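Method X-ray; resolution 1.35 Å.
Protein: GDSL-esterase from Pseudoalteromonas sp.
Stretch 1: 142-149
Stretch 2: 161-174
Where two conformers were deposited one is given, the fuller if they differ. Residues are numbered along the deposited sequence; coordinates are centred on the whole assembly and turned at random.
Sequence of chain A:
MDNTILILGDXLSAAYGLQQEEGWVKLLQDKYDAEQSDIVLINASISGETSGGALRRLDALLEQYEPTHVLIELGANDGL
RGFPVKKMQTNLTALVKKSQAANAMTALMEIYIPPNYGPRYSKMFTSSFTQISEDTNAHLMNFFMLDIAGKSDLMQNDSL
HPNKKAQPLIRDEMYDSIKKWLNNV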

# COMPACT_ATOMS: atom_id res chain seq x y z
N ASN A 142 2.37 -8.43 -3.63
CA ASN A 142 1.03 -8.95 -3.90
C ASN A 142 -0.07 -8.10 -3.20
O ASN A 142 0.15 -7.63 -2.09
N PHE A 143 -1.19 -7.94 -3.88
CA PHE A 143 -2.32 -7.14 -3.27
C PHE A 143 -2.95 -7.97 -2.15
O PHE A 143 -3.51 -9.03 -2.40
N PHE A 144 -2.95 -7.44 -0.94
CA PHE A 144 -3.49 -8.20 0.19
C PHE A 144 -4.97 -8.36 0.16
O PHE A 144 -5.49 -9.22 0.88
N MET A 145 -5.71 -7.62 -0.68
CA MET A 145 -7.16 -7.76 -0.75
C MET A 145 -7.64 -8.94 -1.56
O MET A 145 -8.81 -9.28 -1.52
N LEU A 146 -6.76 -9.53 -2.38
CA LEU A 146 -7.24 -10.60 -3.27
C LEU A 146 -7.93 -11.75 -2.57
O LEU A 146 -8.90 -12.29 -3.05
N ASP A 147 -7.39 -12.13 -1.42
CA ASP A 147 -7.90 -13.25 -0.64
C ASP A 147 -8.87 -12.80 0.43
O ASP A 147 -9.27 -13.63 1.29
N ILE A 148 -9.24 -11.52 0.45
CA ILE A 148 -10.12 -10.95 1.48
C ILE A 148 -11.45 -10.56 0.85
O ILE A 148 -12.54 -10.92 1.40
N ALA A 149 -11.42 -9.88 -0.30
CA ALA A 149 -12.63 -9.21 -0.84
C ALA A 149 -13.77 -10.12 -1.24
O ALA A 149 -14.92 -9.67 -1.20
N HIS A 161 -14.50 -1.77 1.90
CA HIS A 161 -13.47 -1.72 2.92
C HIS A 161 -13.48 -2.99 3.75
O HIS A 161 -14.53 -3.44 4.18
N PRO A 162 -12.30 -3.59 4.01
CA PRO A 162 -12.26 -4.73 4.91
C PRO A 162 -12.68 -4.36 6.32
O PRO A 162 -12.53 -3.20 6.76
N ASN A 163 -13.21 -5.33 7.06
CA ASN A 163 -13.70 -5.07 8.42
C ASN A 163 -12.68 -5.48 9.47
O ASN A 163 -11.52 -5.77 9.13
N LYS A 164 -13.08 -5.48 10.74
CA LYS A 164 -12.15 -5.80 11.81
C LYS A 164 -11.63 -7.23 11.70
O LYS A 164 -10.44 -7.48 11.91
N LYS A 165 -12.49 -8.15 11.29
CA LYS A 165 -12.09 -9.55 11.18
C LYS A 165 -11.02 -9.75 10.11
O LYS A 165 -10.18 -10.66 10.18
N ALA A 166 -11.04 -8.91 9.09
CA ALA A 166 -10.02 -9.01 8.03
C ALA A 166 -8.61 -8.63 8.51
O ALA A 166 -7.64 -9.07 7.90
N GLN A 167 -8.52 -7.81 9.55
CA GLN A 167 -7.22 -7.21 9.87
C GLN A 167 -6.13 -8.20 10.28
O GLN A 167 -5.01 -8.07 9.82
N PRO A 168 -6.43 -9.20 11.13
CA PRO A 168 -5.36 -10.19 11.44
C PRO A 168 -4.91 -10.96 10.21
O PRO A 168 -3.74 -11.33 10.09
N LEU A 169 -5.84 -11.20 9.27
CA LEU A 169 -5.47 -11.89 8.05
C LEU A 169 -4.55 -11.05 7.19
O LEU A 169 -3.55 -11.51 6.65
N ILE A 170 -4.88 -9.77 7.04
CA ILE A 170 -4.03 -8.86 6.28
C ILE A 170 -2.66 -8.72 7.00
O ILE A 170 -1.63 -8.73 6.32
N ARG A 171 -2.64 -8.64 8.34
CA ARG A 171 -1.40 -8.57 9.10
C ARG A 171 -0.52 -9.73 8.68
O ARG A 171 0.68 -9.53 8.42
N ASP A 172 -1.07 -10.94 8.61
CA ASP A 172 -0.21 -12.08 8.33
C ASP A 172 0.28 -12.08 6.89
O ASP A 172 1.44 -12.43 6.60
N GLU A 173 -0.53 -11.63 5.92
CA GLU A 173 -0.04 -11.51 4.55
C GLU A 173 1.04 -10.44 4.42
O GLU A 173 1.97 -10.54 3.61
N MET A 174 0.90 -9.37 5.19
CA MET A 174 1.89 -8.32 5.13
C MET A 174 3.18 -8.70 5.86
O MET A 174 4.26 -8.33 5.41

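The turn-rich segment 142-149 packs against the loop and helix of 161-174 through a small apolar contact, with no direct hydrogen bond between the stretches and two waters joining them at Glu173. The two surfaces bury 478 Å² in all, and Phe144 and Ile148 supply most of the first stretch's share. Within a type I turn from Phe143 to Leu146 (Leu146 N to Phe143 O, 3.3 Å), the CA-to-CB bond of Phe144 points toward the second stretch and that of Phe143 away. Phe144 (chi1 p, 60°) lays one ring face against Ile170: Ile170 CG2 stands 3.7 Å from the centroid of the Phe144 ring, 16° off the normal, a CH-pi contact, and lies 3.6 Å from Phe144 CD1. Met174, m at all three chi angles, approaches the same ring obliquely, its SD 3.7 Å from Phe144 CD2. Ile148 (m, m) is the second anchor and reaches from Pro162 in the loop to Glu173. Ile148 CG2 meets Ala166 CB at 3.9 Å and Pro162 CB at 4.3 Å, its CG1 lies 4.1 Å from Ile170 CG1, and its CD1 reaches Leu169 CB at 3.9 Å. Ile170 (m, t) thus touches both anchors, although its CA-to-CB bond points sideways. Met145 also starts sideways, but its m, m, m chain curls back to bring SD within 3.8 Å of Pro162 CG, extending the apolar patch to the loop before the helix. In that loop Asn163 (p) precedes the turn that leads into the helix, and its OD1 accepts a capping bond from Ala166 N at 3.1 Å, while Gln167 NE2 donates to Asn163 O at 3.1 Å.

The polar side of the contact centres on Glu173 (m, t, chi3 48°), whose CA-to-CB bond points toward the first stretch. Glu173 OE1 comes within 3.4 Å of Phe144 O, but both are acceptors and no hydrogen bond forms. Two waters donate to Glu173 OE1 instead. Water 1 donates to Glu173 OE1 at 2.7 Å and accepts from Asn142 ND2 at 2.9 Å. Water 2 donates to Glu173 OE1 at 2.8 Å and to Phe143 O at 2.9 Å, and its O accepts from Asp147 N at 3.2 Å, tying the carboxylate to the turn backbone. Asp147 (m) adds no favourable charge pairing: its OD2 lies 4.5 Å from Glu173 OE2, a like-charge approach. Both acids were deposited in two conformers, of which one is given here.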

# COMPACT_ATOMS: atom_id res chain seq x y z
CB ASN A 142 0.94 -10.42 -3.37
CG ASN A 142 -0.24 -11.15 -3.91
OD1 ASN A 142 -0.48 -11.23 -5.04
ND2 ASN A 142 -1.00 -11.73 -2.94
CB PHE A 143 -3.31 -6.89 -4.35
CG PHE A 143 -4.43 -5.89 -4.00
CD1 PHE A 143 -4.18 -4.85 -3.14
CD2 PHE A 143 -5.66 -5.99 -4.60
CE1 PHE A 143 -5.20 -3.91 -2.87
CE2 PHE A 143 -6.66 -5.02 -4.32
CZ PHE A 143 -6.38 -4.02 -3.46
CB PHE A 144 -3.02 -7.62 1.55
CG PHE A 144 -3.40 -6.18 1.83
CD1 PHE A 144 -4.72 -5.81 2.07
CD2 PHE A 144 -2.40 -5.21 1.93
CE1 PHE A 144 -5.01 -4.47 2.37
CE2 PHE A 144 -2.72 -3.87 2.25
CZ PHE A 144 -4.03 -3.52 2.47
CB MET A 145 -7.79 -6.49 -1.31
CG MET A 145 -7.71 -5.32 -0.31
SD MET A 145 -8.56 -5.61 1.29
CE MET A 145 -10.28 -5.85 0.79
CB LEU A 146 -6.07 -11.12 -4.12
CG LEU A 146 -5.60 -10.11 -5.18
CD1 LEU A 146 -4.20 -10.56 -5.73
CD2 LEU A 146 -6.58 -9.92 -6.26
CB ASP A 147 -6.74 -13.99 0.04
CG ASP A 147 -5.83 -14.66 -0.94
OD1 ASP A 147 -6.16 -14.70 -2.14
OD2 ASP A 147 -4.75 -15.13 -0.52
CB ILE A 148 -9.47 -9.67 2.07
CG1 ILE A 148 -8.12 -9.98 2.75
CG2 ILE A 148 -10.45 -9.01 3.08
CD1 ILE A 148 -8.23 -10.81 3.99
CB ALA A 149 -12.28 -8.30 -2.01
CB HIS A 161 -13.71 -0.52 3.83
CG HIS A 161 -13.72 0.78 3.10
ND1 HIS A 161 -14.88 1.43 2.74
CD2 HIS A 161 -12.70 1.56 2.64
CE1 HIS A 161 -14.58 2.55 2.10
NE2 HIS A 161 -13.27 2.65 2.03
CB PRO A 162 -10.78 -5.16 4.91
CG PRO A 162 -10.05 -3.97 4.34
CD PRO A 162 -10.97 -3.22 3.51
CB ASN A 163 -15.07 -5.77 8.63
CG ASN A 163 -14.97 -7.29 8.61
OD1 ASN A 163 -13.90 -7.86 8.67
ND2 ASN A 163 -16.12 -7.96 8.48
CB LYS A 164 -12.79 -5.51 13.17
CG LYS A 164 -12.09 -6.15 14.34
CD LYS A 164 -12.89 -5.94 15.64
CE LYS A 164 -12.03 -6.30 16.82
NZ LYS A 164 -12.77 -6.23 18.11
CB LYS A 165 -13.33 -10.39 10.87
CG LYS A 165 -13.11 -11.88 10.99
CD LYS A 165 -14.39 -12.68 10.73
CE LYS A 165 -14.07 -14.17 10.64
NZ LYS A 165 -15.32 -14.97 10.53
CB ALA A 166 -10.40 -8.13 6.89
CB GLN A 167 -7.36 -6.03 10.84
CG GLN A 167 -8.42 -5.00 10.40
CD GLN A 167 -8.03 -4.30 9.15
OE1 GLN A 167 -6.89 -3.82 9.02
NE2 GLN A 167 -8.96 -4.25 8.17
CB PRO A 168 -6.01 -11.14 12.48
CG PRO A 168 -7.12 -10.34 13.03
CD PRO A 168 -7.62 -9.38 11.99
CB LEU A 169 -6.75 -12.31 7.27
CG LEU A 169 -7.59 -13.34 8.03
CD1 LEU A 169 -8.96 -13.38 7.38
CD2 LEU A 169 -6.91 -14.70 7.88
CB ILE A 170 -4.67 -7.50 6.11
CG1 ILE A 170 -5.96 -7.64 5.26
CG2 ILE A 170 -3.71 -6.51 5.43
CD1 ILE A 170 -6.81 -6.39 5.27
CB ARG A 171 -1.72 -8.71 10.57
CG ARG A 171 -0.46 -8.92 11.45
CD ARG A 171 -0.83 -9.47 12.85
NE ARG A 171 -1.37 -10.82 12.70
CZ ARG A 171 -2.24 -11.38 13.52
NH1 ARG A 171 -2.68 -10.73 14.58
NH2 ARG A 171 -2.71 -12.58 13.20
CB ASP A 172 -0.89 -13.37 8.70
CG ASP A 172 -1.06 -13.50 10.22
OD1 ASP A 172 -0.28 -12.87 10.96
OD2 ASP A 172 -1.96 -14.23 10.67
CB GLU A 173 -1.19 -11.18 3.56
CG GLU A 173 -2.20 -12.27 3.41
CD GLU A 173 -3.28 -11.94 2.41
OE1 GLU A 173 -2.93 -11.47 1.28
OE2 GLU A 173 -4.48 -12.17 2.80
CB MET A 174 1.31 -6.99 5.61
CG MET A 174 0.28 -6.41 4.62
SD MET A 174 0.95 -6.30 2.93
CE MET A 174 2.13 -5.04 3.23
O HOH W 1 -0.63 -11.41 -0.05
O HOH W 2 -4.30 -11.52 -1.20